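Local coordinates for protein CysE, serine acetyltransferase (Brucella abortus, PDB 4HZD) that probably transfers the acetyl group of acetyl-coenzyme A to L-serine, giving O-acetylserine for cysteine biosynthesis, and is seen here with coenzyme A bound, at residues 40-44 / 56-60; 90-94 / 121-125; 207-211 / 224-230. One frame throughout, in Å; residues are numbered along the deposited sequence.

Contact 1: 40-44 / 56-60; sequences FLYAT and MHRIA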
loop_
_atom_site.group_PDB
_atom_site.type_symbol
_atom_site.label_atom_id
_atom_site.label_comp_id
_atom_site.label_asym_id
_atom_site.label_seq_id
_atom_site.Cartn_x
_atom_site.Cartn_y
_atom_site.Cartn_z
ATOM N N PHE A 40 2.988 2.126 16.137
ATOM C CA PHE A 40 4.075 1.145 15.949
ATOM C C PHE A 40 4.320 0.276 17.179
ATOM O O PHE A 40 4.360 -0.955 17.119
ATOM C CB PHE A 40 5.356 1.916 15.587
ATOM C CG PHE A 40 6.575 1.035 15.372
ATOM C CD1 PHE A 40 6.538 -0.050 14.491
ATOM C CD2 PHE A 40 7.792 1.352 15.997
ATOM C CE1 PHE A 40 7.689 -0.831 14.308
ATOM C CE2 PHE A 40 8.933 0.601 15.788
ATOM C CZ PHE A 40 8.882 -0.490 14.923
ATOM N N LEU A 41 4.487 0.927 18.306
ATOM C CA LEU A 41 4.858 0.240 19.515
ATOM C C LEU A 41 3.719 -0.536 20.145
ATOM O O LEU A 41 3.968 -1.571 20.759
ATOM C CB LEU A 41 5.471 1.216 20.494
ATOM C CG LEU A 41 6.785 1.855 20.037
ATOM C CD1 LEU A 41 7.067 3.087 20.877
ATOM C CD2 LEU A 41 7.914 0.833 20.165
ATOM N N TYR A 42 2.469 -0.070 20.000
ATOM C CA TYR A 42 1.334 -0.870 20.504
ATOM C C TYR A 42 1.039 -2.068 19.631
ATOM O O TYR A 42 0.802 -3.162 20.130
ATOM C CB TYR A 42 0.061 -0.002 20.678
ATOM C CG TYR A 42 0.010 0.601 22.080
ATOM C CD1 TYR A 42 0.935 1.569 22.455
ATOM C CD2 TYR A 42 -0.905 0.168 23.026
ATOM C CE1 TYR A 42 0.954 2.110 23.714
ATOM C CE2 TYR A 42 -0.918 0.725 24.315
ATOM C CZ TYR A 42 0.013 1.692 24.638
ATOM O OH TYR A 42 0.088 2.281 25.858
ATOM N N ALA A 43 1.069 -1.859 18.306
ATOM C CA ALA A 43 0.726 -2.947 17.379
ATOM C C ALA A 43 1.821 -4.002 17.381
ATOM O O ALA A 43 1.555 -5.204 17.146
ATOM C CB ALA A 43 0.521 -2.410 15.984
ATOM N N THR A 44 3.064 -3.574 17.626
ATOM C CA THR A 44 4.125 -4.571 17.601
ATOM C C THR A 44 4.495 -5.202 18.952
ATOM O O THR A 44 4.905 -6.345 18.965
ATOM C CB THR A 44 5.342 -4.312 16.635
ATOM O OG1 THR A 44 6.621 -4.611 17.235
ATOM C CG2 THR A 44 5.261 -3.072 15.781
ATOM N N MET A 56 7.315 -12.343 15.779
ATOM C CA MET A 56 6.637 -12.777 14.521
ATOM C C MET A 56 5.965 -11.629 13.800
ATOM O O MET A 56 6.096 -11.514 12.566
ATOM C CB MET A 56 5.614 -13.892 14.781
ATOM C CG MET A 56 6.273 -15.139 15.325
ATOM S SD MET A 56 5.198 -16.546 15.637
ATOM C CE MET A 56 3.789 -15.764 16.399
ATOM N N HIS A 57 5.258 -10.779 14.559
ATOM C CA HIS A 57 4.615 -9.614 13.983
ATOM C C HIS A 57 5.603 -8.623 13.385
ATOM O O HIS A 57 5.442 -8.214 12.233
ATOM C CB HIS A 57 3.728 -8.915 14.992
ATOM C CG HIS A 57 3.140 -7.625 14.487
ATOM N ND1 HIS A 57 1.882 -7.537 14.026
ATOM C CD2 HIS A 57 3.672 -6.361 14.403
ATOM C CE1 HIS A 57 1.616 -6.274 13.664
ATOM N NE2 HIS A 57 2.713 -5.551 13.884
ATOM N N ARG A 58 6.613 -8.210 14.151
ATOM C CA ARG A 58 7.656 -7.327 13.606
ATOM C C ARG A 58 8.242 -7.856 12.303
ATOM O O ARG A 58 8.321 -7.124 11.281
ATOM C CB ARG A 58 8.784 -7.131 14.616
ATOM C CG ARG A 58 9.878 -6.196 14.106
ATOM C CD ARG A 58 9.413 -4.748 14.256
ATOM N NE ARG A 58 10.109 -3.784 13.408
ATOM C CZ ARG A 58 9.606 -3.259 12.291
ATOM N NH1 ARG A 58 8.440 -3.670 11.838
ATOM N NH2 ARG A 58 10.291 -2.341 11.605
ATOM N N ILE A 59 8.619 -9.134 12.308
ATOM C CA ILE A 59 9.310 -9.689 11.170
ATOM C C ILE A 59 8.360 -9.818 9.982
ATOM O O ILE A 59 8.735 -9.483 8.856
ATOM C CB ILE A 59 9.988 -11.032 11.479
ATOM C CG1 ILE A 59 11.100 -10.833 12.526
ATOM C CG2 ILE A 59 10.639 -11.547 10.211
ATOM C CD1 ILE A 59 11.708 -12.128 12.985
ATOM N N ALA A 60 7.134 -10.289 10.246
ATOM C CA ALA A 60 6.117 -10.364 9.217
ATOM C C ALA A 60 5.888 -9.009 8.513
ATOM O O ALA A 60 5.799 -8.982 7.281
ATOM C CB ALA A 60 4.814 -10.993 9.740
#
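Thr44 and Arg58 bring helix segments 40-44 and 56-60 within 6.0 Å, CA to CA, although the short axes stay 10.3 Å apart at closest and run at 119° to each other. Four side chains fill the gap, and no hydrogen bond crosses it. Phe40 and Arg58 form the first pair. The rim of the phenyl ring is aimed at the guanidinium: Phe40 CE1 stands 3.7 Å from Arg58 CZ, over the centre of that group, while Arg58 lies at the edge of the ring, the two planes being 85° apart. This is a T-shaped arrangement in which the guanidinium offers its face and the phenyl its edge, so the ring's pi face is not what the cation meets. A bend at chi2 in the arginine chain, which starts out extended, turns the guanidinium so that its face meets the ring edge. Two of its nitrogens have partners outside the segments: NE donates to the carbonyl of Leu113, and NH1 forms a salt bridge with Asp67 of a third subunit. Tyr141 of that subunit also meets Phe40 edge-to-face.

The second pair is built on His57, whose CG lies anti to the backbone N (chi1 174°), sending the imidazole across to the other helix. Ala43 O sits over the centre of one ring face, 3.5 Å from His57 NE2, too poorly angled for a hydrogen bond; that carbonyl instead accepts from Gln48 and from Gln75 of a second subunit. Thr44 CB packs obliquely on the ring, 3.5 Å from His57 CD2. The whole is a buried helix-helix packing of the N-terminal alpha-helical domain of serine acetyltransferases, placed where subunits of the hexamer meet.

Contact 2: 90-94 / 121-125; sequences VLRVD and IQTHR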
loop_
_atom_site.group_PDB
_atom_site.type_symbol
_atom_site.label_atom_id
_atom_site.label_comp_id
_atom_site.label_asym_id
_atom_site.label_seq_id
_atom_site.Cartn_x
_atom_site.Cartn_y
_atom_site.Cartn_z
ATOM N N VAL A 90 15.111 -20.274 21.915
ATOM C CA VAL A 90 16.117 -19.874 20.919
ATOM C C VAL A 90 16.063 -18.352 20.707
ATOM O O VAL A 90 17.105 -17.681 20.755
ATOM C CB VAL A 90 15.959 -20.625 19.579
ATOM C CG1 VAL A 90 16.863 -20.050 18.502
ATOM C CG2 VAL A 90 16.208 -22.131 19.729
ATOM N N LEU A 91 14.866 -17.788 20.523
ATOM C CA LEU A 91 14.781 -16.345 20.198
ATOM C C LEU A 91 15.239 -15.477 21.398
ATOM O O LEU A 91 15.822 -14.409 21.222
ATOM C CB LEU A 91 13.364 -15.952 19.696
ATOM C CG LEU A 91 12.205 -15.918 20.687
ATOM C CD1 LEU A 91 12.234 -14.614 21.463
ATOM C CD2 LEU A 91 10.842 -16.131 20.019
ATOM N N ARG A 92 14.936 -15.936 22.604
ATOM C CA ARG A 92 15.395 -15.320 23.853
ATOM C C ARG A 92 16.928 -15.371 24.039
ATOM O O ARG A 92 17.539 -14.389 24.494
ATOM C CB ARG A 92 14.668 -15.944 25.070
ATOM C CG ARG A 92 13.307 -15.282 25.395
ATOM C CD ARG A 92 12.470 -16.122 26.371
ATOM N NE ARG A 92 11.091 -15.620 26.543
ATOM C CZ ARG A 92 10.057 -15.873 25.720
ATOM N NH1 ARG A 92 10.207 -16.586 24.606
ATOM N NH2 ARG A 92 8.851 -15.382 26.005
ATOM N N VAL A 93 17.544 -16.497 23.704
ATOM C CA VAL A 93 19.019 -16.563 23.727
ATOM C C VAL A 93 19.628 -15.657 22.626
ATOM O O VAL A 93 20.654 -15.000 22.848
ATOM C CB VAL A 93 19.587 -18.000 23.706
ATOM C CG1 VAL A 93 19.101 -18.768 24.927
ATOM C CG2 VAL A 93 19.181 -18.755 22.467
ATOM N N ASP A 94 18.972 -15.587 21.463
ATOM C CA ASP A 94 19.436 -14.699 20.384
ATOM C C ASP A 94 19.345 -13.229 20.795
ATOM O O ASP A 94 20.232 -12.425 20.481
ATOM C CB ASP A 94 18.661 -14.942 19.079
ATOM C CG ASP A 94 19.026 -16.239 18.389
ATOM O OD1 ASP A 94 20.033 -16.907 18.737
ATOM O OD2 ASP A 94 18.292 -16.618 17.460
ATOM N N ILE A 121 17.854 -13.725 11.330
ATOM C CA ILE A 121 18.103 -15.040 11.909
ATOM C C ILE A 121 16.795 -15.829 12.039
ATOM O O ILE A 121 16.716 -17.015 11.656
ATOM C CB ILE A 121 18.792 -14.941 13.277
ATOM C CG1 ILE A 121 20.262 -14.558 13.126
ATOM C CG2 ILE A 121 18.768 -16.280 14.003
ATOM C CD1 ILE A 121 20.809 -13.979 14.427
ATOM N N GLN A 122 15.777 -15.173 12.584
ATOM C CA GLN A 122 14.476 -15.838 12.800
ATOM C C GLN A 122 13.781 -16.122 11.472
ATOM O O GLN A 122 13.113 -17.152 11.309
ATOM C CB GLN A 122 13.584 -15.032 13.758
ATOM C CG GLN A 122 14.304 -14.436 14.957
ATOM C CD GLN A 122 15.223 -15.439 15.680
ATOM O OE1 GLN A 122 14.981 -16.660 15.668
ATOM N NE2 GLN A 122 16.248 -14.927 16.332
ATOM N N THR A 123 13.978 -15.242 10.499
ATOM C CA THR A 123 13.455 -15.484 9.149
ATOM C C THR A 123 14.097 -16.734 8.585
ATOM O O THR A 123 13.391 -17.589 8.070
ATOM C CB THR A 123 13.659 -14.289 8.173
ATOM O OG1 THR A 123 13.039 -13.132 8.704
ATOM C CG2 THR A 123 13.017 -14.601 6.821
ATOM N N HIS A 124 15.420 -16.914 8.782
ATOM C CA HIS A 124 16.027 -18.170 8.369
ATOM C C HIS A 124 15.458 -19.383 9.071
ATOM O O HIS A 124 15.223 -20.415 8.442
ATOM C CB HIS A 124 17.531 -18.213 8.585
ATOM C CG HIS A 124 18.094 -19.585 8.305
ATOM N ND1 HIS A 124 18.118 -20.109 7.055
ATOM C CD2 HIS A 124 18.534 -20.592 9.169
ATOM C CE1 HIS A 124 18.626 -21.358 7.111
ATOM N NE2 HIS A 124 18.868 -21.652 8.401
ATOM N N ARG A 125 15.284 -19.288 10.383
ATOM C CA ARG A 125 14.692 -20.387 11.145
ATOM C C ARG A 125 13.335 -20.800 10.530
ATOM O O ARG A 125 13.046 -21.982 10.373
ATOM C CB ARG A 125 14.530 -19.970 12.612
ATOM C CG ARG A 125 15.862 -19.663 13.294
ATOM C CD ARG A 125 15.824 -19.789 14.819
ATOM N NE ARG A 125 16.975 -19.105 15.453
ATOM C CZ ARG A 125 18.223 -19.591 15.475
ATOM N NH1 ARG A 125 18.517 -20.746 14.862
ATOM N NH2 ARG A 125 19.182 -18.920 16.089
#
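Asp94 and Arg125 join across two nearly antiparallel helices whose short axes come no nearer than 11.6 Å and run at 158° to each other. The ionic part is a salt bridge made by one carboxylate oxygen. Arg125 NH2 reaches the syn lone pair of Asp94 OD2 at 2.8 Å, almost straight and in the guanidinium plane, with the two flat groups nearly coplanar; a weak bond from Arg125 NE goes to the same oxygen.

A hydrogen bond from a neutral amide completes the grip. Gln122 NE2 uses the anti lone pair of Asp94 OD2, 2.9 Å away at an angle of 167°, so two strong donors hold that oxygen from different directions. The bend in the Gln122 chain at chi2 (-47°) folds its amide back to this spot, where OE1 also accepts a hydrogen bond from Trp87 NE1 and a weak one from Arg125 NE. With this neighbourhood of donors, the carboxylate is probably kept ionised.

Two methyl groups pack against the ion pair. Val90 CG1 lies over one face of the guanidinium, offset toward its rim and 3.2 Å from Arg125 NE, and Ile121 CG2 comes to 3.5 Å from Asp94 OD2.

Helix 51-63 packs alongside, through Leu51 against Leu91. Toward the beta-helix, Leu164 N donates to Asp94 OD1, and Arg125 binds the carbonyls of Leu160 and Gly161, joining helices 87-101 and 116-132 to strand 159-160 and the turn that leads on to strand 165-166.

Contact 3: 207-211 / 224-230; sequences RQGVL and VGQCSKI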
loop_
_atom_site.group_PDB
_atom_site.type_symbol
_atom_site.label_atom_id
_atom_site.label_comp_id
_atom_site.label_asym_id
_atom_site.label_seq_id
_atom_site.Cartn_x
_atom_site.Cartn_y
_atom_site.Cartn_z
ATOM N N ARG A 207 32.324 -23.590 14.501
ATOM C CA ARG A 207 32.170 -24.130 15.861
ATOM C C ARG A 207 31.758 -23.036 16.852
ATOM O O ARG A 207 31.762 -21.856 16.516
ATOM C CB ARG A 207 33.469 -24.792 16.328
ATOM C CG ARG A 207 33.934 -25.942 15.436
ATOM C CD ARG A 207 33.179 -27.216 15.740
ATOM N NE ARG A 207 33.429 -28.266 14.740
ATOM C CZ ARG A 207 32.656 -28.517 13.667
ATOM N NH1 ARG A 207 31.572 -27.786 13.418
ATOM N NH2 ARG A 207 32.966 -29.504 12.822
ATOM N N GLN A 208 31.419 -23.459 18.065
ATOM C CA GLN A 208 30.845 -22.648 19.115
ATOM C C GLN A 208 31.776 -21.508 19.539
ATOM O O GLN A 208 32.982 -21.675 19.548
ATOM C CB GLN A 208 30.569 -23.588 20.299
ATOM C CG GLN A 208 29.318 -23.293 21.089
ATOM C CD GLN A 208 28.961 -24.381 22.095
ATOM O OE1 GLN A 208 29.137 -24.197 23.308
ATOM N NE2 GLN A 208 28.442 -25.516 21.599
ATOM N N GLY A 209 31.229 -20.344 19.880
ATOM C CA GLY A 209 32.032 -19.262 20.442
ATOM C C GLY A 209 32.867 -18.437 19.481
ATOM O O GLY A 209 33.558 -17.515 19.901
ATOM N N VAL A 210 32.795 -18.757 18.194
ATOM C CA VAL A 210 33.548 -18.033 17.152
ATOM C C VAL A 210 33.046 -16.588 16.928
ATOM O O VAL A 210 31.839 -16.307 16.979
ATOM C CB VAL A 210 33.570 -18.853 15.821
ATOM C CG1 VAL A 210 34.109 -18.054 14.631
ATOM C CG2 VAL A 210 34.407 -20.119 15.997
ATOM N N LEU A 211 33.994 -15.682 16.717
ATOM C CA LEU A 211 33.732 -14.363 16.176
ATOM C C LEU A 211 34.302 -14.216 14.751
ATOM O O LEU A 211 35.489 -14.483 14.484
ATOM C CB LEU A 211 34.277 -13.288 17.124
ATOM C CG LEU A 211 34.482 -11.849 16.634
ATOM C CD1 LEU A 211 33.144 -11.184 16.340
ATOM C CD2 LEU A 211 35.267 -11.053 17.682
ATOM N N VAL A 224 36.060 -23.749 11.178
ATOM C CA VAL A 224 36.640 -22.740 12.070
ATOM C C VAL A 224 36.483 -23.285 13.482
ATOM O O VAL A 224 35.367 -23.474 13.979
ATOM C CB VAL A 224 36.030 -21.327 11.905
ATOM C CG1 VAL A 224 36.709 -20.339 12.846
ATOM C CG2 VAL A 224 36.180 -20.860 10.461
ATOM N N GLY A 225 37.615 -23.603 14.112
ATOM C CA GLY A 225 37.587 -24.234 15.425
ATOM C C GLY A 225 36.988 -23.373 16.521
ATOM O O GLY A 225 36.920 -22.147 16.428
ATOM N N GLN A 226 36.569 -24.045 17.582
ATOM C CA GLN A 226 35.922 -23.421 18.693
ATOM C C GLN A 226 36.691 -22.232 19.284
ATOM O O GLN A 226 37.910 -22.289 19.431
ATOM C CB GLN A 226 35.672 -24.490 19.757
ATOM C CG GLN A 226 34.715 -24.051 20.839
ATOM C CD GLN A 226 34.197 -25.199 21.667
ATOM O OE1 GLN A 226 34.733 -26.308 21.622
ATOM N NE2 GLN A 226 33.132 -24.941 22.429
ATOM N N CYS A 227 35.958 -21.159 19.604
ATOM C CA CYS A 227 36.496 -19.947 20.256
ATOM C C CYS A 227 37.444 -19.112 19.417
ATOM O O CYS A 227 37.959 -18.108 19.888
ATOM C CB CYS A 227 37.156 -20.285 21.584
ATOM S SG CYS A 227 36.028 -21.160 22.668
ATOM N N SER A 228 37.680 -19.521 18.179
ATOM C CA SER A 228 38.573 -18.769 17.301
ATOM C C SER A 228 37.938 -17.506 16.784
ATOM O O SER A 228 36.694 -17.371 16.790
ATOM C CB SER A 228 39.066 -19.660 16.171
ATOM O OG SER A 228 39.810 -20.726 16.759
ATOM N N LYS A 229 38.799 -16.584 16.350
ATOM C CA LYS A 229 38.394 -15.285 15.833
ATOM C C LYS A 229 38.965 -15.007 14.439
ATOM O O LYS A 229 40.150 -15.235 14.173
ATOM C CB LYS A 229 38.783 -14.161 16.792
ATOM C CG LYS A 229 38.148 -14.235 18.174
ATOM C CD LYS A 229 38.847 -13.272 19.128
ATOM C CE LYS A 229 38.151 -13.186 20.489
ATOM N NZ LYS A 229 37.502 -14.478 20.867
ATOM N N ILE A 230 38.099 -14.521 13.552
ATOM C CA ILE A 230 38.495 -14.179 12.187
ATOM C C ILE A 230 38.523 -12.666 12.056
ATOM O O ILE A 230 37.483 -11.991 12.132
ATOM C CB ILE A 230 37.587 -14.855 11.102
ATOM C CG1 ILE A 230 37.300 -16.333 11.412
ATOM C CG2 ILE A 230 38.120 -14.636 9.674
ATOM C CD1 ILE A 230 38.428 -17.323 11.162
#
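Val210 CG1, anti to its own amide nitrogen (chi1 169°), and Val224 CG1, set likewise (chi1 -179°), are brought to 3.9 Å of each other as the two side chains cross at about a right angle. They sit where successive coils of the left-handed parallel beta-helix stack, the fold built from hexapeptide repeats. Each coil turns a corner here through a type II beta turn, the one from Arg207 to Val210 stacked on the one from Gly225 to Ser228, with Gly209 next to Cys227; these two residues take up the positive phi of the turns.

Four backbone hydrogen bonds join the two coils here. Arg207 N donates to Val224 O, Cys227 N to Gln208 O at 3.0 Å, and Leu211 N to Ser228 O. Gln208 and Gln226 run side by side, Gln208 CB touching Gln226 NE2 at 3.6 Å, while Leu211 CB packs against Lys229 CG on the face of the sheet near bound coenzyme A. Cys227 turns its CB away from 207-211, and its SG forms a disulfide with Cys259. The parallel bridge of Leu211 with Lys229 ends in the shortest of the bonds, Ile230 N to Leu211 O, 2.8 Å long with an angle of 168°.

From the N terminus, contact 1 comes first, closing the short connection between helices 38-46 and 51-63. Contact 2 then closes a longer excursion, from helix 87-101 to helix 116-132, and contact 3 closes one coil of the beta-helix, so the three follow in series and none nests in or crosses another. Contacts 1 and 2 share the helical domain and touch directly: Ile59 CD1 packs on Gln122 CB at 3.5 Å, making helix 51-63 the link between them. Contact 3 stands apart, its centre about 34 Å from that of contact 1 and about 19 Å from that of contact 2, which lies between the outer helices and the coils.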